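Local coordinates for glideosome-associated protein 50 (PDB 3TGH), which serves in the glideosome of gliding and invading malaria parasites, where it may help assemble this complex and attach it to the inner membrane complex, at residues H172-A175 / W176-K180; S210-L213 / A214-L218; D158-V161 / L162-N165; K314-A317 / L318-F321; A56-L60 / Y61-Y65. All blocks are in the same frame, centred on the assembly; numbering follows the deposited sequence.

Contact 1 of 5, residues H172-A175 / W176-K180; sequences HEKA and WNDLK. With CO (cobalt (II) ion), chain D.
His172 and Trp176, one turn apart on helix 169-189, carry their rings side by side, and each ring nitrogen has its own partner. His172 NE2 binds the cobalt ion at 2.2 Å; its ND1 is bonded to the backbone oxygen of Val161, which probably helps fix the imidazole's rotation for metal binding. Trp176 NE1 donates to the backbone oxygen of Leu162. The indole turns an edge to one face of the imidazole in an offset edge-to-face pair, planes at 73°, with His172 CE1 3.4 Å from Trp176 NE1. His172 CG lies anti to the backbone N (chi1 164°), which swings the ring toward the metal. Glu173 joins in through solvent: OE2 accepts from two cobalt-bound waters, at 2.7 Å from water 1 and 3.0 Å from water 2. Further along, Lys174 NZ makes a salt bridge to the syn lone pair of Asp178 OD2 at 2.9 Å, an oxygen that also accepts from Trp127 NE1. Regular helical bonds underlie all this, such as Asp178 N to Lys174 O at 2.8 Å. Helix 169-189 is the crossover of a beta-alpha-beta unit, here bearing at its start a histidine-and-water metal site.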
# COMPACT_ATOMS: atom_id res chain seq x y z
N HIS A 172 -3.33 -16.00 -11.87
CA HIS A 172 -3.73 -14.70 -12.36
C HIS A 172 -5.25 -14.50 -12.27
O HIS A 172 -5.72 -13.45 -11.82
CB HIS A 172 -3.22 -14.56 -13.81
CG HIS A 172 -3.85 -13.46 -14.59
ND1 HIS A 172 -3.34 -12.18 -14.63
CD2 HIS A 172 -4.90 -13.48 -15.44
CE1 HIS A 172 -4.07 -11.45 -15.45
NE2 HIS A 172 -5.03 -12.20 -15.94
N GLU A 173 -6.03 -15.50 -12.69
CA GLU A 173 -7.49 -15.41 -12.61
C GLU A 173 -8.01 -15.42 -11.17
O GLU A 173 -8.97 -14.72 -10.83
CB GLU A 173 -8.15 -16.56 -13.39
CG GLU A 173 -7.90 -16.52 -14.90
CD GLU A 173 -8.51 -15.30 -15.58
OE1 GLU A 173 -9.55 -14.78 -15.11
OE2 GLU A 173 -7.95 -14.87 -16.61
N LYS A 174 -7.37 -16.22 -10.32
CA LYS A 174 -7.76 -16.29 -8.91
C LYS A 174 -7.54 -14.94 -8.22
O LYS A 174 -8.37 -14.48 -7.44
CB LYS A 174 -7.00 -17.38 -8.18
CG LYS A 174 -7.36 -17.50 -6.70
CD LYS A 174 -7.03 -18.88 -6.15
CE LYS A 174 -7.02 -18.89 -4.62
NZ LYS A 174 -8.02 -17.97 -4.02
N ALA A 175 -6.41 -14.30 -8.53
CA ALA A 175 -6.12 -12.97 -7.98
C ALA A 175 -7.17 -11.94 -8.38
O ALA A 175 -7.60 -11.13 -7.56
CB ALA A 175 -4.72 -12.50 -8.39
N TRP A 176 -7.59 -11.97 -9.65
CA TRP A 176 -8.63 -11.06 -10.12
C TRP A 176 -9.97 -11.37 -9.44
O TRP A 176 -10.68 -10.47 -9.02
CB TRP A 176 -8.78 -11.13 -11.65
CG TRP A 176 -7.85 -10.22 -12.39
CD1 TRP A 176 -6.76 -10.57 -13.15
CD2 TRP A 176 -7.93 -8.79 -12.46
NE1 TRP A 176 -6.16 -9.45 -13.67
CE2 TRP A 176 -6.86 -8.34 -13.27
CE3 TRP A 176 -8.79 -7.84 -11.90
CZ2 TRP A 176 -6.63 -6.99 -13.54
CZ3 TRP A 176 -8.57 -6.50 -12.17
CH2 TRP A 176 -7.49 -6.08 -12.98
N ASN A 177 -10.32 -12.65 -9.35
CA ASN A 177 -11.59 -13.05 -8.74
C ASN A 177 -11.64 -12.74 -7.25
O ASN A 177 -12.66 -12.29 -6.73
CB ASN A 177 -11.89 -14.54 -9.00
CG ASN A 177 -12.25 -14.82 -10.45
OD1 ASN A 177 -12.83 -13.97 -11.14
ND2 ASN A 177 -11.91 -16.01 -10.93
N ASP A 178 -10.52 -12.95 -6.56
CA ASP A 178 -10.44 -12.57 -5.14
C ASP A 178 -10.62 -11.05 -4.96
O ASP A 178 -11.34 -10.61 -4.07
CB ASP A 178 -9.12 -13.03 -4.53
CG ASP A 178 -9.06 -14.54 -4.31
OD1 ASP A 178 -10.07 -15.23 -4.53
OD2 ASP A 178 -7.99 -15.04 -3.88
N LEU A 179 -9.96 -10.27 -5.80
CA LEU A 179 -10.10 -8.81 -5.78
C LEU A 179 -11.57 -8.40 -5.93
O LEU A 179 -12.06 -7.56 -5.17
CB LEU A 179 -9.28 -8.17 -6.91
CG LEU A 179 -8.62 -6.80 -6.70
CD1 LEU A 179 -8.53 -6.04 -8.04
CD2 LEU A 179 -9.26 -5.93 -5.62
N LYS A 180 -12.27 -9.01 -6.89
CA LYS A 180 -13.68 -8.72 -7.10
C LYS A 180 -14.52 -9.08 -5.87
O LYS A 180 -15.42 -8.32 -5.50
CB LYS A 180 -14.21 -9.45 -8.34
CG LYS A 180 -13.65 -8.89 -9.65
CD LYS A 180 -14.04 -9.75 -10.86
CE LYS A 180 -13.52 -9.14 -12.16
NZ LYS A 180 -13.78 -10.01 -13.36
CO CO D . -6.29 -11.70 -17.74
O HOH W 1 -8.07 -12.16 -16.45
O HOH W 2 -6.09 -13.86 -18.70
O HOH W 3 -6.74 -9.26 -17.09

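Contact 2 of 5, residues S210-L213 / A214-L218; sequences SSYL and AYYLL
One face of the Tyr212 ring has Tyr216 CD2 over it, above the rim rather than the centre, 3.5 Å from Tyr212 CE2. The planes are inclined at 55° with the centroids 5.0 Å apart, so the rings meet aslant. Tyr216 in turn has Tyr215 CD2 above the middle of one face, and Tyr216 CE1 lies at the edge of the Tyr215 ring, in its plane, so Tyr216 lies between Tyr212 and Tyr215 in a run of three rings. The meeting of Tyr212 and Tyr216 depends on their torsions: Tyr212 CG is anti to the backbone N (chi1 179°), whereas Tyr216 CG is anti to the carbonyl carbon (chi1 -68°), and the rings swing toward each other. Tyr212 OH is held by the backbone oxygen of Leu162, which fixes the far end of that ring.

On the buried side Leu213 and Leu217 extend together from the same flank of the turn, with Leu213 CD2 4.0 Å from Leu217 CB. Leu213 O is gripped twice, by Leu217 N at 2.7 Å and by Leu218 N at 2.9 Å; the second bond is the straighter and spans one residue more than an alpha-helical turn, where helix 211-216 passes into helix 218-223. At the other end Ser210 OG accepts from Leu213 N at 3.1 Å. Tyr216 and Leu217 both lean on Trp176 of helix 169-189. This is a short helix with a serine N-cap, and its Tyr212 flanks the cobalt site, the side chain coming within about 4 Å of the ion.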
# COMPACT_ATOMS: atom_id res chain seq x y z
N SER A 210 -0.69 3.06 -16.18
CA SER A 210 -0.96 1.80 -16.85
C SER A 210 -2.35 1.81 -17.48
O SER A 210 -3.36 1.74 -16.77
CB SER A 210 -0.86 0.64 -15.84
OG SER A 210 -1.20 -0.59 -16.45
N SER A 211 -2.42 1.89 -18.81
CA SER A 211 -3.71 1.81 -19.51
C SER A 211 -4.38 0.46 -19.27
O SER A 211 -5.61 0.36 -19.20
CB SER A 211 -3.55 2.10 -21.01
OG SER A 211 -2.64 1.20 -21.63
N TYR A 212 -3.57 -0.59 -19.14
CA TYR A 212 -4.07 -1.92 -18.78
C TYR A 212 -4.85 -1.91 -17.46
O TYR A 212 -5.97 -2.40 -17.40
CB TYR A 212 -2.91 -2.91 -18.70
CG TYR A 212 -3.31 -4.32 -18.32
CD1 TYR A 212 -3.24 -4.74 -17.01
CD2 TYR A 212 -3.75 -5.23 -19.29
CE1 TYR A 212 -3.60 -6.02 -16.65
CE2 TYR A 212 -4.11 -6.53 -18.93
CZ TYR A 212 -4.04 -6.91 -17.60
OH TYR A 212 -4.38 -8.18 -17.22
N LEU A 213 -4.25 -1.34 -16.41
CA LEU A 213 -4.96 -1.23 -15.13
C LEU A 213 -6.11 -0.23 -15.24
O LEU A 213 -7.15 -0.43 -14.63
CB LEU A 213 -4.00 -0.86 -13.99
CG LEU A 213 -2.93 -1.91 -13.62
CD1 LEU A 213 -2.05 -1.37 -12.49
CD2 LEU A 213 -3.57 -3.25 -13.24
N ALA A 214 -5.95 0.82 -16.05
CA ALA A 214 -7.07 1.75 -16.31
C ALA A 214 -8.28 1.04 -16.91
O ALA A 214 -9.42 1.36 -16.58
CB ALA A 214 -6.62 2.90 -17.22
N TYR A 215 -8.03 0.07 -17.79
CA TYR A 215 -9.13 -0.65 -18.44
C TYR A 215 -9.73 -1.75 -17.56
O TYR A 215 -10.95 -1.92 -17.55
CB TYR A 215 -8.69 -1.25 -19.77
CG TYR A 215 -9.85 -1.79 -20.58
CD1 TYR A 215 -10.62 -0.94 -21.39
CD2 TYR A 215 -10.19 -3.14 -20.53
CE1 TYR A 215 -11.70 -1.44 -22.13
CE2 TYR A 215 -11.27 -3.64 -21.27
CZ TYR A 215 -12.01 -2.79 -22.06
OH TYR A 215 -13.07 -3.29 -22.79
N TYR A 216 -8.88 -2.49 -16.84
CA TYR A 216 -9.34 -3.65 -16.06
C TYR A 216 -9.50 -3.43 -14.57
O TYR A 216 -10.41 -3.99 -13.96
CB TYR A 216 -8.40 -4.85 -16.28
CG TYR A 216 -8.47 -5.41 -17.67
CD1 TYR A 216 -9.61 -6.08 -18.12
CD2 TYR A 216 -7.40 -5.27 -18.56
CE1 TYR A 216 -9.68 -6.59 -19.41
CE2 TYR A 216 -7.47 -5.78 -19.85
CZ TYR A 216 -8.61 -6.44 -20.27
OH TYR A 216 -8.68 -6.94 -21.55
N LEU A 217 -8.62 -2.64 -13.95
CA LEU A 217 -8.65 -2.48 -12.49
C LEU A 217 -9.57 -1.31 -12.13
O LEU A 217 -10.44 -1.45 -11.27
CB LEU A 217 -7.24 -2.21 -11.95
CG LEU A 217 -6.80 -2.62 -10.53
CD1 LEU A 217 -5.77 -1.62 -10.00
CD2 LEU A 217 -7.94 -2.85 -9.54
N LEU A 218 -9.39 -0.18 -12.80
CA LEU A 218 -10.10 1.05 -12.42
C LEU A 218 -11.63 0.93 -12.36
O LEU A 218 -12.25 1.45 -11.43
CB LEU A 218 -9.69 2.23 -13.31
CG LEU A 218 -10.28 3.60 -12.93
CD1 LEU A 218 -9.93 3.99 -11.50
CD2 LEU A 218 -9.80 4.67 -13.92

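Contact 3 of 5, residues D158-V161 / L162-N165; sequences DTWV and LSSN
Trp160 and Ser163 are brought together by different first torsions. Ser163 OG sits between its own backbone N and carbonyl carbon (chi1 82°), which turns the hydroxyl back over its own turn, to Trp160 O, while Trp160 CG is anti to the backbone N (chi1 -171°) and lays the indole alongside. The hydroxyl donates to Trp160 O at 2.7 Å, in the carbonyl plane and on a lone pair. The same oxygen also takes the backbone Ser163 N at 3.0 Å, but from well above that plane; this second bond closes a type I beta turn from Trp160 to Ser163. The hydroxyl works both ways, since Ser163 OG accepts from Asn165 N at 3.3 Å, an ST turn. Asn165 crosses the indole at about a right angle, its CB 3.8 Å from Trp160 NE1.

Asp158 organises the start of the segment. Its OD1 accepts from Val161 N at 2.9 Å, an Asx motif, in a nearly straight bond from above the carboxylate plane; Trp160 N adds a weak bond, and OD2 is held by Trp85 NE1. Asp158 O then takes Leu162 N at 3.2 Å. Successive short-range bonds thus fold 158-165 into a compact loop without a regular helix. Thr159 OG1 ties it to the backbone N of Gln199. The loop links strand 148-156 to helix 169-189, with Val161 and Leu162 packed on Ala175 of that helix and the Trp160 ring set against Trp85 and, edge-to-face, Phe166.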
# COMPACT_ATOMS: atom_id res chain seq x y z
N ASP A 158 -1.30 -7.49 -5.94
CA ASP A 158 -0.05 -7.67 -6.64
C ASP A 158 -0.29 -7.32 -8.09
O ASP A 158 -0.89 -8.10 -8.84
CB ASP A 158 0.47 -9.10 -6.52
CG ASP A 158 1.88 -9.22 -7.05
OD1 ASP A 158 2.10 -8.88 -8.22
OD2 ASP A 158 2.77 -9.61 -6.29
N THR A 159 0.19 -6.16 -8.50
CA THR A 159 -0.08 -5.67 -9.84
C THR A 159 0.67 -6.45 -10.93
O THR A 159 0.28 -6.36 -12.10
CB THR A 159 0.17 -4.16 -9.97
OG1 THR A 159 1.45 -3.82 -9.45
CG2 THR A 159 -0.90 -3.38 -9.21
N TRP A 160 1.72 -7.19 -10.58
CA TRP A 160 2.38 -8.03 -11.57
C TRP A 160 1.58 -9.31 -11.82
O TRP A 160 1.40 -9.72 -12.97
CB TRP A 160 3.83 -8.33 -11.22
CG TRP A 160 4.51 -9.00 -12.37
CD1 TRP A 160 4.67 -8.48 -13.63
CD2 TRP A 160 5.06 -10.32 -12.41
NE1 TRP A 160 5.29 -9.39 -14.44
CE2 TRP A 160 5.56 -10.52 -13.71
CE3 TRP A 160 5.21 -11.34 -11.46
CZ2 TRP A 160 6.16 -11.72 -14.11
CZ3 TRP A 160 5.83 -12.51 -11.85
CH2 TRP A 160 6.30 -12.69 -13.16
N VAL A 161 1.09 -9.93 -10.74
CA VAL A 161 0.18 -11.08 -10.87
C VAL A 161 -1.05 -10.77 -11.72
O VAL A 161 -1.50 -11.61 -12.51
CB VAL A 161 -0.27 -11.60 -9.49
CG1 VAL A 161 -1.31 -12.72 -9.65
CG2 VAL A 161 0.92 -12.10 -8.69
N LEU A 162 -1.58 -9.56 -11.56
CA LEU A 162 -2.76 -9.12 -12.30
C LEU A 162 -2.46 -8.76 -13.76
O LEU A 162 -3.38 -8.59 -14.55
CB LEU A 162 -3.39 -7.89 -11.63
CG LEU A 162 -4.02 -8.06 -10.25
CD1 LEU A 162 -4.62 -6.73 -9.79
CD2 LEU A 162 -5.06 -9.16 -10.29
N SER A 163 -1.18 -8.61 -14.10
CA SER A 163 -0.76 -8.23 -15.45
C SER A 163 -0.80 -9.40 -16.42
O SER A 163 -0.87 -10.56 -16.03
CB SER A 163 0.66 -7.64 -15.44
OG SER A 163 1.63 -8.67 -15.43
N SER A 164 -0.68 -9.09 -17.71
CA SER A 164 -0.68 -10.11 -18.75
C SER A 164 0.65 -10.88 -18.85
O SER A 164 0.70 -11.92 -19.51
CB SER A 164 -1.00 -9.46 -20.11
OG SER A 164 -0.01 -8.52 -20.46
N ASN A 165 1.71 -10.39 -18.20
CA ASN A 165 3.01 -11.08 -18.20
C ASN A 165 3.12 -12.22 -17.20
O ASN A 165 4.02 -13.06 -17.31
CB ASN A 165 4.16 -10.09 -17.99
CG ASN A 165 4.48 -9.29 -19.25
OD1 ASN A 165 4.08 -9.67 -20.34
ND2 ASN A 165 5.20 -8.20 -19.08

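Contact 4 of 5, residues K314-A317 / L318-F321; sequences KVNA and LQHF
Asn316 and Ala317 meet His320 and Phe321 round the first turn of helix 317-321, a local surface contact at the start of a short helix late in the modelled chain, beyond strand 297-305. Backbone bonds define the turn. Phe321 N gives Ala317 O a 2.8 Å bond that is nearly straight (167°), whereas the bond one residue earlier, His320 N to Asn316 O, is weak at 3.3 Å. Before the helix a 3-10 turn closes with Ala317 N on Lys314 O at 3.1 Å. Asn316 occupies the N-cap position, yet its side chain makes no capping bond there.

Side chains pack round these bonds. Phe321 CG is anti to the carbonyl carbon (chi1 -82°), which turns the ring back along the helix toward Ala317, CE2 coming 4.1 Å from Ala317 CB, and its CD2 lies 3.2 Å from Ala317 O. The imidazole of His320 approaches Asn316 in a similar manner, CD2 resting 3.1 Å from Asn316 O. Its NE2 is hydrogen-bonded to OD1 of Asp313, whose other oxygen takes Asn316 ND2, so one carboxylate ties together two side chains of this turn. Toward the body of the protein, Ala317, His320 and Phe321 lie against Ile189 at the end of helix 169-189, and Lys314 forms a salt bridge with Asp191 just beyond it. The chemistry implies a turn secured by apolar contact on its inner side and by charge at its start: the Asp313 carboxylate would probably favour a protonated His320 and suit the positive end of the helix.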
# COMPACT_ATOMS: atom_id res chain seq x y z
N LYS A 314 -24.56 -2.90 6.95
CA LYS A 314 -23.76 -3.25 8.13
C LYS A 314 -24.50 -4.13 9.14
O LYS A 314 -23.87 -4.83 9.92
CB LYS A 314 -23.27 -1.99 8.84
CG LYS A 314 -22.07 -1.32 8.19
CD LYS A 314 -21.67 -0.09 8.99
CE LYS A 314 -20.23 0.31 8.76
NZ LYS A 314 -19.80 1.30 9.78
N VAL A 315 -25.84 -4.09 9.12
CA VAL A 315 -26.64 -4.97 9.98
C VAL A 315 -26.33 -6.45 9.72
O VAL A 315 -26.44 -7.28 10.62
CB VAL A 315 -28.16 -4.71 9.80
CG1 VAL A 315 -28.61 -5.09 8.39
CG2 VAL A 315 -28.96 -5.47 10.84
N ASN A 316 -25.92 -6.78 8.49
CA ASN A 316 -25.57 -8.15 8.11
C ASN A 316 -24.08 -8.27 7.79
O ASN A 316 -23.69 -9.01 6.87
CB ASN A 316 -26.41 -8.60 6.91
CG ASN A 316 -27.90 -8.56 7.20
OD1 ASN A 316 -28.38 -9.21 8.13
ND2 ASN A 316 -28.64 -7.80 6.40
N ALA A 317 -23.24 -7.57 8.55
CA ALA A 317 -21.80 -7.54 8.29
C ALA A 317 -21.19 -8.94 8.28
O ALA A 317 -20.43 -9.27 7.37
CB ALA A 317 -21.08 -6.66 9.31
N LEU A 318 -21.52 -9.75 9.28
CA LEU A 318 -20.95 -11.11 9.40
C LEU A 318 -21.16 -11.93 8.13
O LEU A 318 -20.24 -12.61 7.66
CB LEU A 318 -21.56 -11.85 10.59
CG LEU A 318 -20.71 -11.81 11.85
CD1 LEU A 318 -19.57 -12.80 11.72
CD2 LEU A 318 -20.19 -10.39 12.15
N GLN A 319 -22.36 -11.86 7.59
CA GLN A 319 -22.71 -12.61 6.39
C GLN A 319 -21.88 -12.17 5.19
O GLN A 319 -21.55 -12.99 4.33
CB GLN A 319 -24.21 -12.49 6.08
CG GLN A 319 -25.11 -13.26 7.06
CD GLN A 319 -25.59 -12.43 8.26
OE1 GLN A 319 -25.00 -11.40 8.61
NE2 GLN A 319 -26.66 -12.90 8.91
N HIS A 320 -21.54 -10.89 5.15
CA HIS A 320 -20.66 -10.36 4.11
C HIS A 320 -19.19 -10.72 4.35
O HIS A 320 -18.49 -11.07 3.40
CB HIS A 320 -20.85 -8.85 3.95
CG HIS A 320 -22.23 -8.48 3.50
ND1 HIS A 320 -22.77 -8.95 2.32
CD2 HIS A 320 -23.18 -7.72 4.08
CE1 HIS A 320 -24.00 -8.48 2.19
NE2 HIS A 320 -24.27 -7.74 3.25
N PHE A 321 -18.73 -10.67 5.60
CA PHE A 321 -17.39 -11.18 5.93
C PHE A 321 -17.23 -12.63 5.46
O PHE A 321 -16.15 -13.04 5.04
CB PHE A 321 -17.11 -11.15 7.44
CG PHE A 321 -16.67 -9.82 7.96
CD1 PHE A 321 -15.38 -9.37 7.73
CD2 PHE A 321 -17.53 -9.03 8.71
CE1 PHE A 321 -14.96 -8.15 8.23
CE2 PHE A 321 -17.12 -7.80 9.21
CZ PHE A 321 -15.83 -7.36 8.96

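Contact 5 of 5, residues A56-L60 / Y61-Y65; sequences AWKNL and YEDVY
Asp63 OD2 is held by two groups: Lys58 NZ, in a salt bridge at 2.8 Å on the syn lone pair, and water 4, which donates at 2.5 Å to Asp63 OD2. The same water donates to Asn59 OD1 at 3.2 Å, a bridge across one turn on the exposed side. The lysine chain runs extended until a bend at its last torsion (chi4 -66°) brings NZ down onto the carboxylate, crossing it at an angle. Beneath them the helix widens. Trp57 O takes Glu62 N at 3.0 Å in an almost straight bond (176°), while its bond from Tyr61 N is weak; Lys58 O accepts Asp63 N at 2.8 Å. Both strong bonds join residues five apart, the mark of a pi-type turn. Val64 CG2 then fits 3.4 Å from Asn59 O.

Buried side chains project on the other side. Trp57 NE1 bonds to the Gly51 oxygen and Tyr61 OH to that of Pro119; both rings meet Trp121 of strand 120-122 edge-to-face, and Tyr61 also meets Phe76 of strand 75-78. Helix 56-62, the crossover between strands 37-40 and 75-78, is flanked by helix 17-32, on which Val64 and Tyr65 pack.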
# COMPACT_ATOMS: atom_id res chain seq x y z
N ALA A 56 20.52 -8.61 3.52
CA ALA A 56 19.69 -7.46 3.17
C ALA A 56 18.49 -7.25 4.11
O ALA A 56 18.09 -6.11 4.34
CB ALA A 56 19.23 -7.55 1.72
N TRP A 57 17.93 -8.33 4.65
CA TRP A 57 16.83 -8.19 5.63
C TRP A 57 17.27 -7.35 6.82
O TRP A 57 16.57 -6.44 7.26
CB TRP A 57 16.33 -9.55 6.12
CG TRP A 57 15.56 -10.35 5.11
CD1 TRP A 57 16.00 -11.44 4.42
CD2 TRP A 57 14.20 -10.14 4.70
NE1 TRP A 57 15.01 -11.92 3.60
CE2 TRP A 57 13.89 -11.14 3.76
CE3 TRP A 57 13.22 -9.20 5.04
CZ2 TRP A 57 12.64 -11.22 3.14
CZ3 TRP A 57 11.98 -9.29 4.43
CH2 TRP A 57 11.70 -10.30 3.50
N LYS A 58 18.44 -7.67 7.36
CA LYS A 58 18.99 -6.93 8.49
C LYS A 58 19.47 -5.54 8.08
O LYS A 58 19.13 -4.54 8.74
CB LYS A 58 20.14 -7.71 9.13
CG LYS A 58 20.61 -7.12 10.45
CD LYS A 58 21.62 -8.03 11.14
CE LYS A 58 22.01 -7.48 12.50
NZ LYS A 58 22.77 -6.20 12.40
N ASN A 59 20.23 -5.47 6.99
CA ASN A 59 20.89 -4.23 6.57
C ASN A 59 19.97 -3.15 6.02
O ASN A 59 20.22 -1.97 6.23
CB ASN A 59 21.98 -4.53 5.54
CG ASN A 59 23.11 -5.38 6.10
OD1 ASN A 59 23.45 -5.29 7.28
ND2 ASN A 59 23.71 -6.20 5.24
N LEU A 60 18.91 -3.55 5.31
CA LEU A 60 18.01 -2.59 4.66
C LEU A 60 16.67 -2.40 5.35
O LEU A 60 15.96 -1.45 5.04
CB LEU A 60 17.78 -2.98 3.20
CG LEU A 60 19.02 -3.08 2.31
CD1 LEU A 60 18.64 -3.50 0.89
CD2 LEU A 60 19.78 -1.75 2.30
N TYR A 61 16.30 -3.29 6.28
CA TYR A 61 15.00 -3.19 6.95
C TYR A 61 15.18 -3.13 8.45
O TYR A 61 14.89 -2.10 9.07
CB TYR A 61 14.11 -4.36 6.55
CG TYR A 61 12.74 -4.39 7.21
CD1 TYR A 61 11.71 -3.59 6.75
CD2 TYR A 61 12.48 -5.24 8.29
CE1 TYR A 61 10.44 -3.63 7.35
CE2 TYR A 61 11.22 -5.28 8.90
CZ TYR A 61 10.21 -4.46 8.41
OH TYR A 61 8.96 -4.49 8.97
N GLU A 62 15.67 -4.21 9.04
CA GLU A 62 15.74 -4.33 10.50
C GLU A 62 16.58 -3.23 11.14
O GLU A 62 16.16 -2.64 12.13
CB GLU A 62 16.31 -5.69 10.91
CG GLU A 62 15.49 -6.89 10.47
CD GLU A 62 16.16 -8.22 10.83
OE1 GLU A 62 17.17 -8.22 11.56
OE2 GLU A 62 15.67 -9.27 10.37
N ASP A 63 17.76 -2.97 10.59
CA ASP A 63 18.66 -1.96 11.16
C ASP A 63 18.30 -0.53 10.77
O ASP A 63 18.84 0.42 11.34
CB ASP A 63 20.12 -2.25 10.79
CG ASP A 63 20.68 -3.47 11.52
OD1 ASP A 63 20.01 -4.00 12.43
OD2 ASP A 63 21.81 -3.87 11.18
N VAL A 64 17.40 -0.37 9.80
CA VAL A 64 17.01 0.95 9.31
C VAL A 64 15.77 1.46 10.03
O VAL A 64 15.69 2.65 10.35
CB VAL A 64 16.76 0.93 7.77
CG1 VAL A 64 16.24 2.28 7.28
CG2 VAL A 64 18.03 0.54 7.03
N TYR A 65 14.80 0.58 10.28
CA TYR A 65 13.49 1.01 10.80
C TYR A 65 13.24 0.59 12.24
O TYR A 65 12.10 0.58 12.70
CB TYR A 65 12.36 0.54 9.86
CG TYR A 65 12.58 1.04 8.45
CD1 TYR A 65 12.35 2.37 8.12
CD2 TYR A 65 13.03 0.18 7.46
CE1 TYR A 65 12.57 2.84 6.82
CE2 TYR A 65 13.24 0.64 6.16
CZ TYR A 65 13.02 1.97 5.85
OH TYR A 65 13.24 2.41 4.57
O HOH W 4 22.95 -2.76 9.22

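In the fold
Contacts 1, 2 and 3 form one cluster round the cobalt ion bound by His172, with centres 11 Å apart for contacts 1 and 3, 11 Å for 2 and 3, and 15 Å for 1 and 2. Loop 158-165 lies against both helices, accepting bonds from His172, Trp176 and Tyr212, while contacts 1 and 2 also pack directly, as in Leu179 CD1 to Leu217 CD2 at 3.6 Å. The loop also nears the other metal site, the Thr159 side chain lying about 6 Å from that of His233. Contacts 4 and 5 stand apart: contact 4 is centred 22 Å from contact 1, by the far end of helix 169-189, and contact 5 lies across the chain's centre from contact 2, 34 Å between centres.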